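Local atomic coordinates of insect group II chitinase (Ostrinia furnacalis, PDB entry 5Y2A), a protein that probably hydrolyses chitin, as the second catalytic domain of an insect glycoside hydrolase family 18 enzyme. Residues Y22-I27 / E64-L69; S251-E256 / P265-G270; T260-P265 / G304-Y309; K297-P302 / Y309-D314. All blocks are in the same frame, centred on the assembly; numbering follows the deposited sequence.

In the fold
Interaction 1 comes first along the chain, in the early part of the barrel expected of this family, joining the loop after strand 4-10 to helix 62-67 and the turn beyond; its centre is 35 to 37 Å from the other centres. Interactions 2, 3 and 4 cluster, centres 8 to 14 Å apart, from the end of strand 241-254 up to, but not including, strand 339-343, consistent with the insertion subdomain of many such chitinases. Segments of 2 and 3 alternate and share P265; those of 3 and 4 alternate and share Y309. Interaction 2 closes before 4 opens, yet Y267 and V254 reach D314. Interactions 2 and 4 also touch the second subunit; interaction 3 does not.

Interaction 1 (Y22-I27 / E64-L69); sequences YTPGDI and EKVTAL
Four apolar side chains carry the contact between 22-27 and 64-69. P24 CB sits 3.8 Å from V66 CG2, the side chains crossing at about a right angle, and the same CB meets K65 CB at 4.0 Å before the extended lysine chain leads away. Three residues on, in the following 3-10 turn, I27 grips the end of L69 obliquely: its CG2 lies 3.7 Å from L69 CD1 and its CD1 3.8 Å from that methyl. I27 can present both branches because CG1 stands beside the backbone N (chi1 -61°) while CG2 is anti to it. Behind this first shell, the 3-10 turn 24-26 sets P24 and I27 on one side. D26 turns back so that the anti lone pair of OD2 accepts T23 N at 2.8 Å (161°), while D26 N donates to T23 O at 2.9 Å. D26 CB rests over the centre of the Y22 ring. Y9 and I35, on barrel strands 4-10 and 34-42, meet the same apolar cluster, which joins the loop after the first strand to helix 62-67 and the turn after it. With no hydrogen bond crossing, the attachment between the two segments probably rests on apolar packing and the exclusion of water.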
loop_
_atom_site.group_PDB
_atom_site.type_symbol
_atom_site.label_atom_id
_atom_site.label_comp_id
_atom_site.label_asym_id
_atom_site.label_seq_id
_atom_site.Cartn_x
_atom_site.Cartn_y
_atom_site.Cartn_z
ATOM N N TYR A 22 -15.114 7.684 -9.808
ATOM C CA TYR A 22 -15.347 9.123 -9.769
ATOM C C TYR A 22 -14.566 9.770 -10.901
ATOM O O TYR A 22 -13.347 9.585 -11.005
ATOM C CB TYR A 22 -14.929 9.707 -8.418
ATOM C CG TYR A 22 -15.457 11.104 -8.140
ATOM C CD1 TYR A 22 -14.857 12.224 -8.705
ATOM C CD2 TYR A 22 -16.547 11.297 -7.296
ATOM C CE1 TYR A 22 -15.336 13.505 -8.444
ATOM C CE2 TYR A 22 -17.030 12.569 -7.024
ATOM C CZ TYR A 22 -16.421 13.667 -7.602
ATOM O OH TYR A 22 -16.900 14.926 -7.330
ATOM N N THR A 23 -15.268 10.524 -11.746
ATOM C CA THR A 23 -14.683 11.157 -12.920
ATOM C C THR A 23 -14.901 12.669 -12.841
ATOM O O THR A 23 -15.653 13.143 -11.974
ATOM C CB THR A 23 -15.303 10.588 -14.204
ATOM O OG1 THR A 23 -16.607 11.148 -14.394
ATOM C CG2 THR A 23 -15.422 9.071 -14.125
ATOM N N PRO A 24 -14.260 13.459 -13.706
ATOM C CA PRO A 24 -14.558 14.905 -13.723
ATOM C C PRO A 24 -16.035 15.222 -13.880
ATOM O O PRO A 24 -16.502 16.234 -13.344
ATOM C CB PRO A 24 -13.736 15.409 -14.916
ATOM C CG PRO A 24 -12.588 14.461 -14.989
ATOM C CD PRO A 24 -13.147 13.121 -14.616
ATOM N N GLY A 25 -16.785 14.377 -14.588
ATOM C CA GLY A 25 -18.215 14.564 -14.743
ATOM C C GLY A 25 -19.018 14.368 -13.474
ATOM O O GLY A 25 -20.187 14.762 -13.442
ATOM N N ASP A 26 -18.429 13.777 -12.436
ATOM C CA ASP A 26 -19.110 13.648 -11.155
ATOM C C ASP A 26 -18.963 14.884 -10.277
ATOM O O ASP A 26 -19.689 15.008 -9.284
ATOM C CB ASP A 26 -18.590 12.414 -10.397
ATOM C CG ASP A 26 -18.963 11.111 -11.084
ATOM O OD1 ASP A 26 -20.169 10.790 -11.143
ATOM O OD2 ASP A 26 -18.052 10.417 -11.579
ATOM N N ILE A 27 -18.049 15.797 -10.604
ATOM C CA ILE A 27 -17.898 17.004 -9.797
ATOM C C ILE A 27 -19.158 17.848 -9.912
ATOM O O ILE A 27 -19.665 18.092 -11.015
ATOM C CB ILE A 27 -16.660 17.804 -10.228
ATOM C CG1 ILE A 27 -15.384 16.983 -10.051
ATOM C CG2 ILE A 27 -16.557 19.092 -9.413
ATOM C CD1 ILE A 27 -14.176 17.597 -10.738
ATOM N N GLU A 64 -7.775 19.115 -18.382
ATOM C CA GLU A 64 -8.572 20.142 -19.052
ATOM C C GLU A 64 -10.044 20.027 -18.698
ATOM O O GLU A 64 -10.749 21.041 -18.611
ATOM C CB GLU A 64 -8.412 20.033 -20.569
ATOM C CG GLU A 64 -7.033 20.343 -21.083
ATOM C CD GLU A 64 -6.931 20.125 -22.581
ATOM O OE1 GLU A 64 -7.989 19.955 -23.227
ATOM O OE2 GLU A 64 -5.800 20.131 -23.105
ATOM N N LYS A 65 -10.536 18.802 -18.520
ATOM C CA LYS A 65 -11.939 18.630 -18.174
ATOM C C LYS A 65 -12.252 19.201 -16.800
ATOM O O LYS A 65 -13.366 19.682 -16.575
ATOM C CB LYS A 65 -12.334 17.158 -18.271
ATOM C CG LYS A 65 -12.426 16.682 -19.710
ATOM C CD LYS A 65 -12.859 15.238 -19.824
ATOM C CE LYS A 65 -13.107 14.882 -21.284
ATOM N NZ LYS A 65 -13.134 13.415 -21.522
ATOM N N VAL A 66 -11.295 19.168 -15.872
ATOM C CA VAL A 66 -11.549 19.766 -14.564
ATOM C C VAL A 66 -11.371 21.287 -14.605
ATOM O O VAL A 66 -12.185 22.025 -14.040
ATOM C CB VAL A 66 -10.670 19.105 -13.486
ATOM C CG1 VAL A 66 -10.909 19.762 -12.124
ATOM C CG2 VAL A 66 -10.987 17.615 -13.395
ATOM N N THR A 67 -10.313 21.794 -15.257
ATOM C CA THR A 67 -10.160 23.251 -15.311
ATOM C C THR A 67 -11.271 23.918 -16.112
ATOM O O THR A 67 -11.515 25.115 -15.923
ATOM C CB THR A 67 -8.805 23.683 -15.890
ATOM O OG1 THR A 67 -8.677 23.233 -17.244
ATOM C CG2 THR A 67 -7.653 23.173 -15.043
ATOM N N ALA A 68 -11.938 23.180 -17.002
ATOM C CA ALA A 68 -13.081 23.733 -17.721
ATOM C C ALA A 68 -14.204 24.152 -16.782
ATOM O O ALA A 68 -15.050 24.965 -17.166
ATOM C CB ALA A 68 -13.606 22.721 -18.741
ATOM N N LEU A 69 -14.235 23.620 -15.557
ATOM C CA LEU A 69 -15.276 23.991 -14.608
ATOM C C LEU A 69 -15.159 25.432 -14.140
ATOM O O LEU A 69 -16.075 25.923 -13.471
ATOM C CB LEU A 69 -15.238 23.052 -13.399
ATOM C CG LEU A 69 -15.560 21.608 -13.757
ATOM C CD1 LEU A 69 -15.330 20.681 -12.558
ATOM C CD2 LEU A 69 -16.998 21.522 -14.247
#

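Interaction 2 (S251-E256 / P265-G270); sequences SFSVVE and PTYAGG
The strand through S251-S253 pairs antiparallel with 265-270, which turns a corner at Y267 and A268; V254 and T266 form the sound non-hydrogen-bonded pair, and three good backbone bonds cross: S253 N to A268 O (2.9 Å, 173°), Y267 N to S253 O (3.0 Å), nearly along the carbonyl axis, and V255 N to P265 O (2.9 Å). S253 OG, beside the backbone N at chi1 -61°, donates to G269 O at 2.8 Å from above the carbonyl plane and accepts from a water that also donates to Y267 OH. S253 CB lies 3.8 Å from the Y267 ring centroid, over the face but offset toward the rim, a CH-pi contact. The pairing forms a beta hairpin between the end of strand 241-254 and strand 266-269. Y267 takes the crowded chi1 position (65°), which brings V254 O to its ring edge, in plane, 3.3 Å from CE2. An alanine here would probably disturb this end of the hairpin, losing the ring face that S253 CB packs on and the hydroxyl's hydrogen bond to D314. F252 CB packs on T266 CG2 at 3.6 Å. G270 is so close to S251 OG that a beta carbon would clash.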
loop_
_atom_site.group_PDB
_atom_site.type_symbol
_atom_site.label_atom_id
_atom_site.label_comp_id
_atom_site.label_asym_id
_atom_site.label_seq_id
_atom_site.Cartn_x
_atom_site.Cartn_y
_atom_site.Cartn_z
ATOM N N SER A 251 -9.798 2.565 9.807
ATOM C CA SER A 251 -10.341 1.300 10.271
ATOM C C SER A 251 -9.271 0.474 10.967
ATOM O O SER A 251 -8.070 0.604 10.690
ATOM C CB SER A 251 -10.937 0.491 9.118
ATOM O OG SER A 251 -9.902 -0.045 8.321
ATOM N N PHE A 252 -9.734 -0.383 11.874
ATOM C CA PHE A 252 -8.878 -1.187 12.730
ATOM C C PHE A 252 -9.465 -2.581 12.875
ATOM O O PHE A 252 -10.681 -2.774 12.798
ATOM C CB PHE A 252 -8.744 -0.615 14.153
ATOM C CG PHE A 252 -8.297 0.824 14.229
ATOM C CD1 PHE A 252 -9.159 1.861 13.898
ATOM C CD2 PHE A 252 -7.040 1.138 14.720
ATOM C CE1 PHE A 252 -8.756 3.179 14.009
ATOM C CE2 PHE A 252 -6.633 2.456 14.837
ATOM C CZ PHE A 252 -7.488 3.476 14.481
ATOM N N SER A 253 -8.587 -3.549 13.121
ATOM C CA SER A 253 -8.979 -4.868 13.614
ATOM C C SER A 253 -8.540 -4.970 15.074
ATOM O O SER A 253 -7.353 -4.809 15.372
ATOM C CB SER A 253 -8.356 -5.976 12.765
ATOM O OG SER A 253 -8.802 -5.892 11.411
ATOM N N VAL A 254 -9.500 -5.232 15.983
ATOM C CA VAL A 254 -9.275 -5.122 17.425
ATOM C C VAL A 254 -8.871 -6.476 18.002
ATOM O O VAL A 254 -9.433 -7.518 17.642
ATOM C CB VAL A 254 -10.532 -4.575 18.131
ATOM C CG1 VAL A 254 -10.284 -4.416 19.651
ATOM C CG2 VAL A 254 -10.953 -3.226 17.527
ATOM N N VAL A 255 -7.899 -6.457 18.921
ATOM C CA VAL A 255 -7.464 -7.679 19.591
ATOM C C VAL A 255 -8.652 -8.352 20.274
ATOM O O VAL A 255 -9.497 -7.691 20.890
ATOM C CB VAL A 255 -6.337 -7.357 20.587
ATOM C CG1 VAL A 255 -6.066 -8.536 21.508
ATOM C CG2 VAL A 255 -5.071 -6.946 19.844
ATOM N N GLU A 256 -8.734 -9.676 20.143
ATOM C CA GLU A 256 -9.818 -10.440 20.757
ATOM C C GLU A 256 -9.956 -10.097 22.236
ATOM O O GLU A 256 -8.963 -10.019 22.964
ATOM C CB GLU A 256 -9.562 -11.939 20.615
ATOM C CG GLU A 256 -10.747 -12.797 21.039
ATOM C CD GLU A 256 -10.600 -14.239 20.607
ATOM O OE1 GLU A 256 -9.976 -15.005 21.370
ATOM O OE2 GLU A 256 -11.077 -14.607 19.514
ATOM N N PRO A 265 -6.620 -2.112 22.186
ATOM C CA PRO A 265 -5.482 -2.544 21.363
ATOM C C PRO A 265 -5.923 -3.197 20.060
ATOM O O PRO A 265 -6.919 -3.921 20.006
ATOM C CB PRO A 265 -4.753 -3.549 22.270
ATOM C CG PRO A 265 -5.138 -3.140 23.646
ATOM C CD PRO A 265 -6.563 -2.689 23.540
ATOM N N THR A 266 -5.158 -2.936 19.006
ATOM C CA THR A 266 -5.457 -3.445 17.678
ATOM C C THR A 266 -4.244 -4.179 17.130
ATOM O O THR A 266 -3.110 -3.955 17.561
ATOM C CB THR A 266 -5.864 -2.316 16.722
ATOM O OG1 THR A 266 -4.810 -1.354 16.652
ATOM C CG2 THR A 266 -7.131 -1.635 17.229
ATOM N N TYR A 267 -4.497 -5.063 16.166
ATOM C CA TYR A 267 -3.444 -5.860 15.559
ATOM C C TYR A 267 -3.271 -5.630 14.062
ATOM O O TYR A 267 -2.299 -6.136 13.489
ATOM C CB TYR A 267 -3.701 -7.355 15.814
ATOM C CG TYR A 267 -4.952 -7.893 15.151
ATOM C CD1 TYR A 267 -4.919 -8.383 13.852
ATOM C CD2 TYR A 267 -6.166 -7.915 15.826
ATOM C CE1 TYR A 267 -6.051 -8.869 13.241
ATOM C CE2 TYR A 267 -7.313 -8.413 15.220
ATOM C CZ TYR A 267 -7.247 -8.890 13.928
ATOM O OH TYR A 267 -8.383 -9.381 13.311
ATOM N N ALA A 268 -4.169 -4.888 13.417
ATOM C CA ALA A 268 -4.073 -4.640 11.984
ATOM C C ALA A 268 -5.029 -3.510 11.629
ATOM O O ALA A 268 -5.848 -3.087 12.445
ATOM C CB ALA A 268 -4.408 -5.896 11.175
ATOM N N GLY A 269 -4.908 -3.017 10.406
ATOM C CA GLY A 269 -5.970 -2.207 9.853
ATOM C C GLY A 269 -7.219 -3.046 9.653
ATOM O O GLY A 269 -7.199 -4.277 9.702
ATOM N N GLY A 270 -8.339 -2.369 9.438
ATOM C CA GLY A 270 -9.572 -3.074 9.143
ATOM C C GLY A 270 -9.541 -3.760 7.788
ATOM O O GLY A 270 -8.721 -3.452 6.926
HETATM O O HOH W 1 -8.457 -8.477 10.268
#

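Interaction 3 (T260-P265 / G304-Y309); sequences TGLGAP and GRIGPY
Three side chains, L262, I306 and Y309, whose torsions turn them toward one another, bring the loop 260-265 against 304-309. Y309 has CG in the crowded position between the backbone N and the carbonyl carbon (chi1 59°), which sends the ring toward the loop. L262 CG is anti to its own carbonyl carbon (chi1 -72°), and its outer methyls reach I306, while CG itself crosses the tyrosine obliquely, 4.1 Å from Y309 CE1. I306 also takes the crowded position for CG1 (chi1 63°) and then extends to CD1, so that it meets L262 tip to tip: L262 CD1 and I306 CD1 are 3.5 Å apart, tighter than usual van der Waals contact.

The polar end of the tyrosine is tied through a water lying in the ring plane at its edge. That water is 2.8 Å from Y309 OH and 2.8 Å from T260 OG1, with a weak bond of 3.0 Å to T260 O, which also accepts a hydrogen bond from W316 NE1. Replacing Y309 by a leucine would probably loosen this side of the loop, since it loses one of the groups that hold the bridging water and the ring that stacks on W316. A type II beta turn from G261 to A264 shapes the loop; T205 OG1 bonds both G261 O and A264 N. The water joins the residue before the turn to the first residue of strand 309-312, while L262 in the turn meets I306 in the lead-in to that strand, in a region consistent with the family's insertion subdomain.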
loop_
_atom_site.group_PDB
_atom_site.type_symbol
_atom_site.label_atom_id
_atom_site.label_comp_id
_atom_site.label_asym_id
_atom_site.label_seq_id
_atom_site.Cartn_x
_atom_site.Cartn_y
_atom_site.Cartn_z
ATOM N N THR A 260 -14.879 -2.673 22.524
ATOM C CA THR A 260 -15.133 -1.774 21.401
ATOM C C THR A 260 -14.835 -0.318 21.724
ATOM O O THR A 260 -15.225 0.565 20.952
ATOM C CB THR A 260 -16.587 -1.900 20.932
ATOM O OG1 THR A 260 -17.472 -1.519 21.998
ATOM C CG2 THR A 260 -16.886 -3.320 20.502
ATOM N N GLY A 261 -14.175 -0.029 22.836
ATOM C CA GLY A 261 -13.969 1.342 23.236
ATOM C C GLY A 261 -12.796 2.003 22.536
ATOM O O GLY A 261 -12.046 1.401 21.773
ATOM N N LEU A 262 -12.661 3.297 22.807
ATOM C CA LEU A 262 -11.491 4.036 22.358
ATOM C C LEU A 262 -10.264 3.538 23.112
ATOM O O LEU A 262 -10.343 3.223 24.303
ATOM C CB LEU A 262 -11.696 5.528 22.613
ATOM C CG LEU A 262 -12.701 6.247 21.715
ATOM C CD1 LEU A 262 -13.005 7.586 22.355
ATOM C CD2 LEU A 262 -12.204 6.406 20.274
ATOM N N GLY A 263 -9.135 3.459 22.417
ATOM C CA GLY A 263 -7.910 2.976 23.031
ATOM C C GLY A 263 -7.777 1.470 23.139
ATOM O O GLY A 263 -6.806 0.993 23.731
ATOM N N ALA A 264 -8.733 0.712 22.591
ATOM C CA ALA A 264 -8.622 -0.746 22.618
ATOM C C ALA A 264 -7.468 -1.191 21.729
ATOM O O ALA A 264 -7.339 -0.696 20.602
ATOM C CB ALA A 264 -9.920 -1.391 22.142
ATOM N N PRO A 265 -6.620 -2.112 22.186
ATOM C CA PRO A 265 -5.482 -2.544 21.363
ATOM C C PRO A 265 -5.923 -3.197 20.060
ATOM O O PRO A 265 -6.919 -3.921 20.006
ATOM C CB PRO A 265 -4.753 -3.549 22.270
ATOM C CG PRO A 265 -5.138 -3.140 23.646
ATOM C CD PRO A 265 -6.563 -2.689 23.540
ATOM N N GLY A 304 -19.604 15.477 22.445
ATOM C CA GLY A 304 -19.361 16.164 21.192
ATOM C C GLY A 304 -17.911 16.474 20.905
ATOM O O GLY A 304 -17.626 17.376 20.115
ATOM N N ARG A 305 -16.980 15.747 21.521
ATOM C CA ARG A 305 -15.558 16.013 21.339
ATOM C C ARG A 305 -14.961 15.253 20.162
ATOM O O ARG A 305 -13.989 15.722 19.557
ATOM C CB ARG A 305 -14.797 15.656 22.618
ATOM C CG ARG A 305 -15.302 16.392 23.856
ATOM C CD ARG A 305 -15.001 15.599 25.125
ATOM N NE ARG A 305 -15.802 14.378 25.208
ATOM C CZ ARG A 305 -15.679 13.470 26.172
ATOM N NH1 ARG A 305 -14.787 13.642 27.142
ATOM N NH2 ARG A 305 -16.445 12.389 26.167
ATOM N N ILE A 306 -15.509 14.083 19.837
ATOM C CA ILE A 306 -15.087 13.315 18.678
ATOM C C ILE A 306 -16.332 12.899 17.913
ATOM O O ILE A 306 -17.437 12.839 18.459
ATOM C CB ILE A 306 -14.256 12.070 19.053
ATOM C CG1 ILE A 306 -15.103 11.096 19.871
ATOM C CG2 ILE A 306 -12.985 12.458 19.806
ATOM C CD1 ILE A 306 -14.461 9.731 20.006
ATOM N N GLY A 307 -16.146 12.624 16.620
ATOM C CA GLY A 307 -17.202 12.057 15.830
ATOM C C GLY A 307 -17.451 10.600 16.194
ATOM O O GLY A 307 -16.834 10.045 17.114
ATOM N N PRO A 308 -18.338 9.957 15.445
ATOM C CA PRO A 308 -18.720 8.577 15.756
ATOM C C PRO A 308 -17.651 7.570 15.347
ATOM O O PRO A 308 -16.679 7.881 14.656
ATOM C CB PRO A 308 -19.998 8.373 14.936
ATOM C CG PRO A 308 -19.877 9.336 13.805
ATOM C CD PRO A 308 -19.142 10.526 14.346
ATOM N N TYR A 309 -17.850 6.340 15.814
ATOM C CA TYR A 309 -17.176 5.179 15.248
ATOM C C TYR A 309 -18.187 4.042 15.146
ATOM O O TYR A 309 -19.223 4.036 15.821
ATOM C CB TYR A 309 -15.915 4.776 16.045
ATOM C CG TYR A 309 -16.120 4.432 17.508
ATOM C CD1 TYR A 309 -16.021 5.409 18.492
ATOM C CD2 TYR A 309 -16.377 3.125 17.907
ATOM C CE1 TYR A 309 -16.195 5.093 19.843
ATOM C CE2 TYR A 309 -16.548 2.801 19.250
ATOM C CZ TYR A 309 -16.459 3.791 20.211
ATOM O OH TYR A 309 -16.632 3.485 21.546
HETATM O O HOH W 2 -17.665 1.174 22.636
#

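Interaction 4 (K297-P302 / Y309-D314); sequences KVHRDP and YATHDD
H299 and Y309 project from the same face of an antiparallel strand pair, and their rings lie almost parallel, planes at 7°, yet slid so far apart (centroids 4.7 Å) that they barely overlap. The histidine CB, not its ring, fills the position over the tyrosine: CB stands 3.5 Å from the Y309 centroid, 19° off the ring normal, a CH-pi contact, while Y309 CE2 lies over the imidazole face, 3.4 Å from H299 CG. CG beside the backbone N carries the imidazole diagonally across to T311 on the neighbouring strand. There NE2 and T311 OG1 are 2.7 Å apart in a hydrogen bond at the ring edge, in plane, whose donor could be either atom. T311 CG2 meets the Y309 ring at its edge. Four backbone bonds hold the frame, the shortest from H299 N to Y309 O (2.7 Å), nearly along the C=O axis. Beyond the strand end D314 OD1 forms a salt bridge with K44 of the second subunit. The N-to-C directions of the short segments 297-299 and 309-312 differ by 145°, roughly antiparallel, in a beta hairpin whose second strand also pairs with strand 315-318, in a region consistent with the insertion subdomain of family 18 chitinases.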
loop_
_atom_site.group_PDB
_atom_site.type_symbol
_atom_site.label_atom_id
_atom_site.label_comp_id
_atom_site.label_asym_id
_atom_site.label_seq_id
_atom_site.Cartn_x
_atom_site.Cartn_y
_atom_site.Cartn_z
ATOM N N LYS A 297 -22.625 -1.216 14.393
ATOM C CA LYS A 297 -23.157 -0.403 15.479
ATOM C C LYS A 297 -22.421 0.927 15.540
ATOM O O LYS A 297 -21.189 0.962 15.505
ATOM C CB LYS A 297 -23.024 -1.129 16.818
ATOM C CG LYS A 297 -23.742 -2.462 16.871
ATOM C CD LYS A 297 -25.202 -2.304 16.492
ATOM C CE LYS A 297 -25.994 -3.561 16.808
ATOM N NZ LYS A 297 -26.073 -4.471 15.635
ATOM N N VAL A 298 -23.177 2.013 15.664
ATOM C CA VAL A 298 -22.625 3.361 15.714
ATOM C C VAL A 298 -22.465 3.771 17.169
ATOM O O VAL A 298 -23.408 3.660 17.962
ATOM C CB VAL A 298 -23.523 4.354 14.957
ATOM C CG1 VAL A 298 -22.962 5.765 15.062
ATOM C CG2 VAL A 298 -23.652 3.930 13.504
ATOM N N HIS A 299 -21.277 4.248 17.521
ATOM C CA HIS A 299 -20.976 4.713 18.867
ATOM C C HIS A 299 -20.688 6.204 18.823
ATOM O O HIS A 299 -19.836 6.652 18.049
ATOM C CB HIS A 299 -19.781 3.970 19.463
ATOM C CG HIS A 299 -19.892 2.480 19.375
ATOM N ND1 HIS A 299 -20.153 1.689 20.473
ATOM C CD2 HIS A 299 -19.778 1.636 18.323
ATOM C CE1 HIS A 299 -20.199 0.422 20.100
ATOM N NE2 HIS A 299 -19.976 0.363 18.800
ATOM N N ARG A 300 -21.388 6.967 19.657
ATOM C CA ARG A 300 -21.240 8.414 19.678
ATOM C C ARG A 300 -20.710 8.910 21.018
ATOM O O ARG A 300 -20.848 8.258 22.058
ATOM C CB ARG A 300 -22.566 9.115 19.371
ATOM C CG ARG A 300 -23.092 8.844 17.980
ATOM C CD ARG A 300 -24.311 9.701 17.690
ATOM N NE ARG A 300 -24.753 9.546 16.312
ATOM C CZ ARG A 300 -24.310 10.264 15.284
ATOM N NH1 ARG A 300 -23.406 11.206 15.478
ATOM N NH2 ARG A 300 -24.776 10.042 14.065
ATOM N N ASP A 301 -20.102 10.095 20.971
ATOM C CA ASP A 301 -19.604 10.774 22.157
ATOM C C ASP A 301 -20.636 11.798 22.612
ATOM O O ASP A 301 -20.832 12.810 21.921
ATOM C CB ASP A 301 -18.270 11.453 21.860
ATOM C CG ASP A 301 -17.792 12.330 23.000
ATOM O OD1 ASP A 301 -18.228 12.128 24.155
ATOM O OD2 ASP A 301 -16.979 13.233 22.734
ATOM N N PRO A 302 -21.321 11.589 23.740
ATOM C CA PRO A 302 -22.307 12.588 24.194
ATOM C C PRO A 302 -21.714 13.966 24.417
ATOM O O PRO A 302 -22.448 14.958 24.342
ATOM C CB PRO A 302 -22.841 11.996 25.506
ATOM C CG PRO A 302 -22.500 10.554 25.466
ATOM C CD PRO A 302 -21.270 10.407 24.618
ATOM N N TYR A 309 -17.850 6.340 15.814
ATOM C CA TYR A 309 -17.176 5.179 15.248
ATOM C C TYR A 309 -18.187 4.042 15.146
ATOM O O TYR A 309 -19.223 4.036 15.821
ATOM C CB TYR A 309 -15.915 4.776 16.045
ATOM C CG TYR A 309 -16.120 4.432 17.508
ATOM C CD1 TYR A 309 -16.021 5.409 18.492
ATOM C CD2 TYR A 309 -16.377 3.125 17.907
ATOM C CE1 TYR A 309 -16.195 5.093 19.843
ATOM C CE2 TYR A 309 -16.548 2.801 19.250
ATOM C CZ TYR A 309 -16.459 3.791 20.211
ATOM O OH TYR A 309 -16.632 3.485 21.546
ATOM N N ALA A 310 -17.906 3.105 14.246
ATOM C CA ALA A 310 -18.805 2.004 13.975
ATOM C C ALA A 310 -18.067 0.690 14.169
ATOM O O ALA A 310 -16.865 0.594 13.888
ATOM C CB ALA A 310 -19.395 2.094 12.560
ATOM N N THR A 311 -18.784 -0.329 14.639
ATOM C CA THR A 311 -18.154 -1.585 15.008
ATOM C C THR A 311 -18.976 -2.778 14.527
ATOM O O THR A 311 -20.197 -2.705 14.389
ATOM C CB THR A 311 -17.966 -1.721 16.524
ATOM O OG1 THR A 311 -19.250 -1.680 17.159
ATOM C CG2 THR A 311 -17.060 -0.611 17.071
ATOM N N HIS A 312 -18.263 -3.881 14.285
ATOM C CA HIS A 312 -18.824 -5.176 13.948
ATOM C C HIS A 312 -17.728 -6.207 14.133
ATOM O O HIS A 312 -16.643 -6.061 13.568
ATOM C CB HIS A 312 -19.345 -5.206 12.503
ATOM C CG HIS A 312 -19.972 -6.503 12.110
ATOM N ND1 HIS A 312 -21.268 -6.844 12.439
ATOM C CD2 HIS A 312 -19.469 -7.554 11.415
ATOM C CE1 HIS A 312 -21.541 -8.045 11.957
ATOM N NE2 HIS A 312 -20.466 -8.499 11.334
ATOM N N ASP A 313 -18.025 -7.262 14.905
ATOM C CA ASP A 313 -17.033 -8.277 15.291
ATOM C C ASP A 313 -15.812 -7.521 15.824
ATOM O O ASP A 313 -15.982 -6.630 16.670
ATOM C CB ASP A 313 -16.768 -9.210 14.128
ATOM C CG ASP A 313 -15.906 -10.388 14.519
ATOM O OD1 ASP A 313 -16.416 -11.332 15.156
ATOM O OD2 ASP A 313 -14.689 -10.338 14.248
ATOM N N ASP A 314 -14.593 -7.795 15.334
ATOM C CA ASP A 314 -13.416 -7.078 15.766
ATOM C C ASP A 314 -13.068 -5.893 14.856
ATOM O O ASP A 314 -11.957 -5.350 14.953
ATOM C CB ASP A 314 -12.206 -8.034 15.903
ATOM C CG ASP A 314 -11.716 -8.583 14.567
ATOM O OD1 ASP A 314 -12.315 -8.323 13.504
ATOM O OD2 ASP A 314 -10.699 -9.307 14.581
#